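Local coordinates for protein collagen adhesin (PDB 2OKM) that probably binds collagen as a cell-wall-anchored surface adhesin of Enterococcus faecalis, this chain being its collagen-binding N2 subdomain, at residues Y66-L69 and A70-E73. Residues are numbered along the deposited sequence; the frame is centred on the assembly and turned at random.
Sequences YISL and AEFE
Ser68 and Glu71 grip each other in a capping box where strand 64-68 of one sheet leads into the short helix 69-74, on the way to strand 78-82 of the other. The serine OG, held between its own backbone N and carbonyl carbon (chi1 66°), swings over the first turn and accepts the Glu71 N-H, with OG to N at 3.2 Å. In return the glutamate reaches back: with CG beside its own backbone N (chi1 -72°), the extended chain carries the carboxylate past the helix start to Ser68 N. Glu71 OE2 accepts from Ser68 N, 3.0 Å away, in a nearly straight bond (168°), the donor lying above the carboxylate plane. The same oxygen presses on Ile67 CB at 3.2 Å. On the buried side Ile67 CD1 packs against the helix backbone, 3.6 Å from Phe72 CA, while the Phe72 ring leads inward to stack on Phe56 and meet Phe92. Leu69 CD1 lies 4.4 Å from Phe72 CD2, a loose apolar contact. The Glu73 side chain runs obliquely past that of Leu69, its OE1 hydrogen-bonded to Ile80 N. Main-chain bonds from Phe72 N to Ser68 O (2.8 Å) and from Glu73 N to Leu69 O (3.0 Å) start the helix. The reciprocal bonds thus give Ser68 N and Glu71 N side-chain acceptors; the helix N-terminus would probably favour a charged Glu71 carboxylate.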
ATOM      1  N   TYR A  66      -8.739 -11.605   4.171  1.00 14.36           N
ATOM      2  CA  TYR A  66      -8.348 -11.135   2.845  1.00 15.07           C
ATOM      3  C   TYR A  66      -9.642 -10.558   2.294  1.00 15.67           C
ATOM      4  O   TYR A  66     -10.560 -11.301   1.942  1.00 17.29           O
ATOM      5  CB  TYR A  66      -7.854 -12.291   1.967  1.00 16.84           C
ATOM      6  CG  TYR A  66      -6.452 -12.780   2.287  1.00 18.03           C
ATOM      7  CD1 TYR A  66      -5.362 -12.418   1.490  1.00 16.98           C
ATOM      8  CD2 TYR A  66      -6.223 -13.637   3.360  1.00 18.69           C
ATOM      9  CE1 TYR A  66      -4.076 -12.911   1.758  1.00 18.19           C
ATOM     10  CE2 TYR A  66      -4.948 -14.132   3.637  1.00 20.33           C
ATOM     11  CZ  TYR A  66      -3.881 -13.771   2.834  1.00 18.60           C
ATOM     12  OH  TYR A  66      -2.633 -14.298   3.106  1.00 20.27           O
ATOM     13  N   ILE A  67      -9.717  -9.230   2.244  1.00 14.18           N
ATOM     14  CA  ILE A  67     -10.925  -8.558   1.791  1.00 13.21           C
ATOM     15  C   ILE A  67     -10.724  -7.542   0.672  1.00 13.25           C
ATOM     16  O   ILE A  67      -9.604  -7.127   0.380  1.00 12.74           O
ATOM     17  CB  ILE A  67     -11.613  -7.857   2.982  1.00 13.34           C
ATOM     18  CG1 ILE A  67     -10.689  -6.778   3.560  1.00 13.47           C
ATOM     19  CG2 ILE A  67     -11.929  -8.880   4.067  1.00 15.35           C
ATOM     20  CD1 ILE A  67     -11.265  -6.055   4.765  1.00 15.50           C
ATOM     21  N   SER A  68     -11.834  -7.149   0.053  1.00 12.94           N
ATOM     22  CA  SER A  68     -11.818  -6.182  -1.039  1.00 13.55           C
ATOM     23  C   SER A  68     -11.777  -4.768  -0.484  1.00 12.02           C
ATOM     24  O   SER A  68     -11.906  -4.556   0.723  1.00 12.30           O
ATOM     25  CB  SER A  68     -13.082  -6.333  -1.886  1.00 12.92           C
ATOM     26  OG  SER A  68     -14.220  -5.979  -1.118  1.00 15.53           O
ATOM     27  N   LEU A  69     -11.602  -3.801  -1.378  1.00 11.74           N
ATOM     28  CA  LEU A  69     -11.570  -2.396  -0.991  1.00 12.19           C
ATOM     29  C   LEU A  69     -12.917  -1.996  -0.392  1.00 12.47           C
ATOM     30  O   LEU A  69     -12.974  -1.308   0.626  1.00 12.89           O
ATOM     31  CB  LEU A  69     -11.268  -1.525  -2.212  1.00 12.53           C
ATOM     32  CG  LEU A  69     -11.311  -0.009  -2.021  1.00 13.51           C
ATOM     33  CD1 LEU A  69     -10.319   0.420  -0.947  1.00 13.76           C
ATOM     34  CD2 LEU A  69     -10.991   0.664  -3.348  1.00 15.16           C
ATOM     35  N   ALA A  70     -14.003  -2.426  -1.026  1.00 14.33           N
ATOM     36  CA  ALA A  70     -15.335  -2.102  -0.525  1.00 14.14           C
ATOM     37  C   ALA A  70     -15.513  -2.648   0.891  1.00 14.62           C
ATOM     38  O   ALA A  70     -16.048  -1.965   1.762  1.00 15.09           O
ATOM     39  CB  ALA A  70     -16.405  -2.678  -1.455  1.00 15.48           C
ATOM     40  N   GLU A  71     -15.053  -3.877   1.117  1.00 14.85           N
ATOM     41  CA  GLU A  71     -15.160  -4.504   2.432  1.00 14.73           C
ATOM     42  C   GLU A  71     -14.256  -3.799   3.446  1.00 13.72           C
ATOM     43  O   GLU A  71     -14.625  -3.627   4.608  1.00 13.63           O
ATOM     44  CB  GLU A  71     -14.811  -5.996   2.322  1.00 16.63           C
ATOM     45  CG  GLU A  71     -15.895  -6.810   1.606  1.00 20.10           C
ATOM     46  CD  GLU A  71     -15.432  -8.183   1.135  1.00 22.56           C
ATOM     47  OE1 GLU A  71     -16.294  -8.972   0.690  1.00 25.63           O
ATOM     48  OE2 GLU A  71     -14.219  -8.477   1.192  1.00 22.65           O
ATOM     49  N   PHE A  72     -13.076  -3.387   2.990  1.00 12.32           N
ATOM     50  CA  PHE A  72     -12.105  -2.678   3.818  1.00 11.60           C
ATOM     51  C   PHE A  72     -12.767  -1.419   4.384  1.00 12.32           C
ATOM     52  O   PHE A  72     -12.641  -1.102   5.568  1.00 12.38           O
ATOM     53  CB  PHE A  72     -10.895  -2.303   2.947  1.00 11.62           C
ATOM     54  CG  PHE A  72      -9.866  -1.444   3.637  1.00 12.27           C
ATOM     55  CD1 PHE A  72      -8.962  -1.994   4.543  1.00 11.44           C
ATOM     56  CD2 PHE A  72      -9.776  -0.084   3.346  1.00 12.45           C
ATOM     57  CE1 PHE A  72      -7.981  -1.198   5.144  1.00 11.60           C
ATOM     58  CE2 PHE A  72      -8.801   0.719   3.941  1.00 11.69           C
ATOM     59  CZ  PHE A  72      -7.903   0.164   4.840  1.00 10.06           C
ATOM     60  N   GLU A  73     -13.483  -0.705   3.526  1.00 12.51           N
ATOM     61  CA  GLU A  73     -14.154   0.513   3.945  1.00 13.15           C
ATOM     62  C   GLU A  73     -15.428   0.242   4.743  1.00 13.67           C
ATOM     63  O   GLU A  73     -15.680   0.891   5.757  1.00 14.21           O
ATOM     64  CB  GLU A  73     -14.466   1.373   2.720  1.00 14.15           C
ATOM     65  CG  GLU A  73     -13.212   1.914   2.056  1.00 15.52           C
ATOM     66  CD  GLU A  73     -13.505   2.762   0.839  1.00 18.62           C
ATOM     67  OE1 GLU A  73     -12.646   3.594   0.481  1.00 17.50           O
ATOM     68  OE2 GLU A  73     -14.587   2.593   0.236  1.00 22.95           O
TER